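PDB 3MWB: prephenate dehydratase from Arthrobacter aurescens, which probably catalyses the decarboxylating dehydration of prephenate to 3-phenylpyruvate in L-phenylalanine biosynthesis, and binds L-phenylalanine at its ACT domain. Local coordinates for residues E218-F223 with G266-I270; V228-E234 with F246-D252. All blocks are in the same frame, centred on the assembly; numbering follows the deposited sequence.

Strand 200-207 opens the ACT domain, and the chain then enters helix 215-224, the first partner of interaction 1. It leaves that helix for 228-234, turns back through a hairpin into 246-252, which closes interaction 2, and runs on into helix 258-270, whose last residues close interaction 1. Interaction 2 is thus nested inside the loop of interaction 1. The first pairs the two helices, the second two neighbouring strands of the antiparallel sheet beneath helix 215-224. They meet directly: Phe223 CG lies 3.6 Å from Leu230 CD2, and Ile219 CD1 lies 3.7 Å from Phe247 CE2. Both also touch the third subunit.

Interaction 1: E218-F223 with G266-I270; sequences EILDQF and GLHRI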
# COMPACT_ATOMS: atom_id res chain seq x y z
N GLU A 218 -0.70 4.44 -6.13
CA GLU A 218 -1.70 5.33 -5.55
C GLU A 218 -2.94 5.41 -6.44
O GLU A 218 -4.05 5.40 -5.93
CB GLU A 218 -1.12 6.73 -5.29
CG GLU A 218 -2.00 7.62 -4.41
CD GLU A 218 -1.49 9.07 -4.30
OE1 GLU A 218 -0.61 9.46 -5.11
OE2 GLU A 218 -1.97 9.82 -3.42
N ILE A 219 -2.76 5.48 -7.75
CA ILE A 219 -3.91 5.54 -8.68
C ILE A 219 -4.65 4.19 -8.73
O ILE A 219 -5.89 4.13 -8.67
CB ILE A 219 -3.44 6.00 -10.09
CG1 ILE A 219 -3.08 7.49 -10.07
CG2 ILE A 219 -4.53 5.73 -11.14
CD1 ILE A 219 -2.16 7.94 -11.24
N LEU A 220 -3.89 3.10 -8.80
CA LEU A 220 -4.49 1.77 -8.85
C LEU A 220 -5.24 1.38 -7.56
O LEU A 220 -6.27 0.70 -7.62
CB LEU A 220 -3.45 0.73 -9.24
CG LEU A 220 -2.94 0.91 -10.69
CD1 LEU A 220 -2.38 -0.37 -11.24
CD2 LEU A 220 -4.03 1.43 -11.63
N ASP A 221 -4.74 1.86 -6.43
CA ASP A 221 -5.36 1.61 -5.14
C ASP A 221 -6.79 2.12 -5.07
O ASP A 221 -7.60 1.55 -4.35
CB ASP A 221 -4.54 2.19 -3.98
CG ASP A 221 -4.87 1.52 -2.65
OD1 ASP A 221 -4.79 0.29 -2.58
OD2 ASP A 221 -5.20 2.23 -1.67
N GLN A 222 -7.11 3.18 -5.82
CA GLN A 222 -8.49 3.67 -5.86
C GLN A 222 -9.46 2.56 -6.28
O GLN A 222 -10.53 2.42 -5.70
CB GLN A 222 -8.64 4.89 -6.76
CG GLN A 222 -7.79 6.09 -6.36
CD GLN A 222 -7.94 6.47 -4.90
OE1 GLN A 222 -9.04 6.63 -4.39
NE2 GLN A 222 -6.80 6.61 -4.21
N PHE A 223 -9.05 1.74 -7.26
CA PHE A 223 -9.80 0.55 -7.68
C PHE A 223 -9.63 -0.63 -6.71
O PHE A 223 -10.62 -1.21 -6.26
CB PHE A 223 -9.42 0.15 -9.10
CG PHE A 223 -9.82 1.16 -10.16
CD1 PHE A 223 -11.16 1.39 -10.44
CD2 PHE A 223 -8.86 1.86 -10.87
CE1 PHE A 223 -11.54 2.33 -11.41
CE2 PHE A 223 -9.22 2.79 -11.83
CZ PHE A 223 -10.56 3.02 -12.12
N GLY A 266 -12.08 9.14 -6.09
CA GLY A 266 -10.68 9.02 -5.58
C GLY A 266 -9.67 9.39 -6.64
O GLY A 266 -8.65 10.02 -6.35
N LEU A 267 -9.97 8.99 -7.88
CA LEU A 267 -9.12 9.26 -9.04
C LEU A 267 -9.08 10.75 -9.33
O LEU A 267 -8.02 11.30 -9.56
CB LEU A 267 -9.62 8.50 -10.29
CG LEU A 267 -9.42 6.99 -10.36
CD1 LEU A 267 -10.04 6.45 -11.63
CD2 LEU A 267 -7.94 6.61 -10.30
N HIS A 268 -10.24 11.40 -9.32
CA HIS A 268 -10.34 12.83 -9.58
C HIS A 268 -9.55 13.62 -8.53
O HIS A 268 -8.84 14.59 -8.87
CB HIS A 268 -11.80 13.26 -9.64
CG HIS A 268 -12.00 14.70 -10.01
ND1 HIS A 268 -12.41 15.10 -11.26
CD2 HIS A 268 -11.89 15.82 -9.27
CE1 HIS A 268 -12.51 16.41 -11.29
NE2 HIS A 268 -12.21 16.88 -10.09
N ARG A 269 -9.65 13.22 -7.25
CA ARG A 269 -8.91 13.91 -6.19
C ARG A 269 -7.40 13.90 -6.47
O ARG A 269 -6.75 14.94 -6.35
CB ARG A 269 -9.28 13.36 -4.80
CG ARG A 269 -10.72 13.72 -4.38
CD ARG A 269 -11.07 13.34 -2.93
NE ARG A 269 -10.81 11.94 -2.57
CZ ARG A 269 -11.71 10.96 -2.64
NH1 ARG A 269 -12.94 11.19 -3.09
NH2 ARG A 269 -11.37 9.74 -2.25
N ILE A 270 -6.85 12.76 -6.86
CA ILE A 270 -5.40 12.63 -7.17
C ILE A 270 -5.03 13.37 -8.46
O ILE A 270 -3.96 14.01 -8.55
CB ILE A 270 -5.00 11.15 -7.38
CG1 ILE A 270 -5.13 10.34 -6.09
CG2 ILE A 270 -3.54 11.03 -7.92
CD1 ILE A 270 -5.15 8.82 -6.36
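Start at Gly266, where the backbones of the two segments come closest, Gly266 CA to Gln222 CA, 5.8 Å. The Gln222 CA-to-CB bond points toward 266-270, and the side chain brings OE1 to 3.1 Å from Gly266 CA. A beta carbon here would run into that oxygen, which is hydrogen-bonded to Arg226 just beyond the first helix. Leu267 comes next and reaches inward. Its CD2 sits 3.6 Å from both Ile219 O and Ile219 CG2, while its CD1 packs 3.5 Å from Phe223 CZ, so the leucine fills the space between two side chains one helical turn apart.

These are the two helices that lie on one face of the four-stranded antiparallel sheet of the ACT domain, a βαββαβ fold. Their short segments run nearly antiparallel, at 162°, with axes 9.4 Å apart. Below them, Phe223 and Leu267 share Val204 of strand 200-207, and Phe223 also rests on Ile249 and Ala251.

His268 is out of reach of 218-223; its ring meets that of Trp305 of the second subunit. Arg269 sets off sideways; its guanidinium makes a cation-pi contact with Phe299 of the second subunit, and its NH2 passes 4.4 Å from Gln222 OE1. With Ile270 the chain faces the first helix again. Its CD1 lies 3.6 Å from Glu218 O and 3.5 Å from Gln222 NE2, close to the weak hydrogen bond that NE2 gives Glu218 O at 3.5 Å; its CG2 approaches Ile219 CG1 at 4.2 Å.

Interaction 2: V228-E234 with F246-D252; sequences VNLSRIE and FFSIDAD. With PHE (phenylalanine), chain C; PHE (phenylalanine), chain D.
A classic beta bulge interrupts this antiparallel ACT-domain hairpin: Ser231 (phi/psi -119/-11) and Arg232 both face Asp250. Ser231 N donates to Asp250 O (2.9 Å), Arg232 N only weakly (3.5 Å). Segments 232-234 and 246-252 have axes 4.6 Å apart at 174°. Leu230-Ala251 before the bulge and Ile233-Ile249 beyond it are non-hydrogen-bonded pairs whose side chains face helix 215-224. Asp252 N bonds Asn229 O (2.7 Å). Arg232-Asp250 and Glu234-Ser248 are hydrogen-bonded pairs: Asp250 N-Arg232 O and Glu234 N-Ser248 O 2.9 Å, Ser248 N-Glu234 O 2.8 Å. On the opposite face Arg232 (t, t, p, chi4 90°) salt-bridges Asp250 (NE to OD2, NH2 to OD1) and Glu234 (NH1 to OE2), each 2.8 Å, and bonds Ser248 OG through NH1 (2.9 Å) and NH2 (3.0 Å).

Just before the corner at Ser231, Asn229 and Leu230 bind phenylalanine of chain C with Asp211 and Leu216 of the third subunit: Leu230 N to its OXT, 2.8 Å; its N to Asn229 OD1 and Leu230 O, both 2.7 Å.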
# COMPACT_ATOMS: atom_id res chain seq x y z
N VAL A 228 -12.49 -3.25 -6.98
CA VAL A 228 -12.70 -3.12 -8.41
C VAL A 228 -11.55 -3.74 -9.19
O VAL A 228 -10.42 -3.25 -9.15
CB VAL A 228 -12.87 -1.65 -8.86
CG1 VAL A 228 -13.06 -1.63 -10.36
CG2 VAL A 228 -14.08 -1.00 -8.18
N ASN A 229 -11.89 -4.83 -9.88
CA ASN A 229 -10.98 -5.57 -10.73
C ASN A 229 -10.66 -4.83 -12.02
O ASN A 229 -11.56 -4.25 -12.67
CB ASN A 229 -11.61 -6.92 -11.07
CG ASN A 229 -10.60 -7.94 -11.50
OD1 ASN A 229 -9.61 -8.19 -10.81
ND2 ASN A 229 -10.86 -8.56 -12.63
N LEU A 230 -9.39 -4.89 -12.42
CA LEU A 230 -8.99 -4.30 -13.70
C LEU A 230 -8.76 -5.34 -14.80
O LEU A 230 -8.32 -6.46 -14.52
CB LEU A 230 -7.75 -3.42 -13.54
CG LEU A 230 -7.79 -2.35 -12.45
CD1 LEU A 230 -6.42 -1.65 -12.38
CD2 LEU A 230 -8.94 -1.33 -12.66
N SER A 231 -9.04 -4.95 -16.04
CA SER A 231 -8.81 -5.85 -17.17
C SER A 231 -7.79 -5.28 -18.17
O SER A 231 -7.36 -5.99 -19.09
CB SER A 231 -10.12 -6.16 -17.88
OG SER A 231 -10.70 -4.96 -18.34
N ARG A 232 -7.43 -4.00 -18.01
CA ARG A 232 -6.45 -3.37 -18.88
C ARG A 232 -5.79 -2.19 -18.21
O ARG A 232 -6.46 -1.36 -17.60
CB ARG A 232 -7.06 -2.93 -20.22
CG ARG A 232 -6.01 -2.45 -21.26
CD ARG A 232 -6.68 -2.02 -22.58
NE ARG A 232 -7.60 -0.92 -22.29
CZ ARG A 232 -7.27 0.36 -22.32
NH1 ARG A 232 -6.04 0.73 -22.67
NH2 ARG A 232 -8.17 1.29 -21.99
N ILE A 233 -4.46 -2.15 -18.29
CA ILE A 233 -3.73 -0.90 -18.01
C ILE A 233 -2.58 -0.71 -19.01
O ILE A 233 -1.90 -1.67 -19.38
CB ILE A 233 -3.19 -0.84 -16.59
CG1 ILE A 233 -2.32 0.42 -16.40
CG2 ILE A 233 -2.43 -2.14 -16.24
CD1 ILE A 233 -1.78 0.58 -15.08
N GLU A 234 -2.41 0.53 -19.47
CA GLU A 234 -1.31 0.91 -20.35
C GLU A 234 -0.87 2.35 -20.02
O GLU A 234 -1.67 3.29 -19.99
CB GLU A 234 -1.70 0.79 -21.84
CG GLU A 234 -2.49 -0.47 -22.18
CD GLU A 234 -2.84 -0.62 -23.65
OE1 GLU A 234 -1.91 -0.69 -24.49
OE2 GLU A 234 -4.05 -0.69 -23.97
N PHE A 246 0.14 9.40 -19.15
CA PHE A 246 -1.18 9.03 -18.72
C PHE A 246 -1.34 7.52 -18.67
O PHE A 246 -0.60 6.79 -19.31
CB PHE A 246 -2.28 9.71 -19.55
CG PHE A 246 -2.35 9.25 -20.96
CD1 PHE A 246 -2.98 8.05 -21.29
CD2 PHE A 246 -1.81 10.04 -21.98
CE1 PHE A 246 -3.06 7.62 -22.61
CE2 PHE A 246 -1.87 9.61 -23.32
CZ PHE A 246 -2.49 8.40 -23.63
N PHE A 247 -2.31 7.07 -17.87
CA PHE A 247 -2.64 5.66 -17.79
C PHE A 247 -4.03 5.42 -18.37
O PHE A 247 -5.00 6.08 -17.99
CB PHE A 247 -2.56 5.18 -16.35
CG PHE A 247 -1.26 5.53 -15.68
CD1 PHE A 247 -0.11 4.82 -15.97
CD2 PHE A 247 -1.19 6.59 -14.77
CE1 PHE A 247 1.12 5.15 -15.35
CE2 PHE A 247 0.01 6.92 -14.12
CZ PHE A 247 1.18 6.21 -14.43
N SER A 248 -4.09 4.52 -19.34
CA SER A 248 -5.33 4.07 -19.96
C SER A 248 -5.78 2.79 -19.26
O SER A 248 -5.02 1.80 -19.17
CB SER A 248 -5.07 3.81 -21.45
OG SER A 248 -6.26 3.63 -22.19
N ILE A 249 -6.99 2.80 -18.72
CA ILE A 249 -7.39 1.75 -17.77
C ILE A 249 -8.82 1.28 -18.05
O ILE A 249 -9.73 2.10 -18.24
CB ILE A 249 -7.30 2.26 -16.30
CG1 ILE A 249 -5.84 2.55 -15.87
CG2 ILE A 249 -7.91 1.26 -15.32
CD1 ILE A 249 -5.71 3.40 -14.62
N ASP A 250 -9.01 -0.04 -18.08
CA ASP A 250 -10.38 -0.62 -18.08
C ASP A 250 -10.61 -1.29 -16.75
O ASP A 250 -9.78 -2.11 -16.31
CB ASP A 250 -10.58 -1.67 -19.20
CG ASP A 250 -10.36 -1.11 -20.62
OD1 ASP A 250 -10.50 0.13 -20.84
OD2 ASP A 250 -10.06 -1.92 -21.53
N ALA A 251 -11.72 -0.93 -16.09
CA ALA A 251 -12.15 -1.57 -14.83
C ALA A 251 -13.43 -2.36 -15.04
O ALA A 251 -14.24 -2.01 -15.93
CB ALA A 251 -12.36 -0.51 -13.75
N ASP A 252 -13.60 -3.42 -14.26
CA ASP A 252 -14.89 -4.16 -14.18
C ASP A 252 -15.89 -3.32 -13.41
O ASP A 252 -15.62 -2.92 -12.26
CB ASP A 252 -14.73 -5.46 -13.41
CG ASP A 252 -13.92 -6.50 -14.14
OD1 ASP A 252 -13.58 -6.28 -15.33
OD2 ASP A 252 -13.65 -7.57 -13.53
N PHE C . -7.41 -7.80 -12.41
CA PHE C . -6.14 -7.66 -11.60
C PHE C . -6.15 -6.36 -10.81
O PHE C . -5.12 -5.98 -10.19
CB PHE C . -4.87 -7.76 -12.48
CG PHE C . -4.87 -6.85 -13.71
CD1 PHE C . -4.65 -5.47 -13.59
CD2 PHE C . -5.08 -7.40 -14.99
CE1 PHE C . -4.65 -4.63 -14.70
CE2 PHE C . -5.08 -6.58 -16.13
CZ PHE C . -4.86 -5.18 -15.98
OXT PHE C . -7.18 -5.64 -10.84
N PHE D . 6.98 6.33 -12.17
CA PHE D . 5.69 6.11 -11.47
C PHE D . 5.63 4.81 -10.68
O PHE D . 6.60 4.06 -10.61
CB PHE D . 4.50 6.24 -12.45
CG PHE D . 4.55 5.30 -13.64
CD1 PHE D . 4.21 3.95 -13.51
CD2 PHE D . 4.88 5.78 -14.91
CE1 PHE D . 4.21 3.08 -14.61
CE2 PHE D . 4.87 4.91 -16.04
CZ PHE D . 4.56 3.57 -15.88
OXT PHE D . 4.61 4.46 -10.07
O HOH W 1 -10.57 -4.51 -21.14
O HOH W 2 -13.15 -4.70 -17.25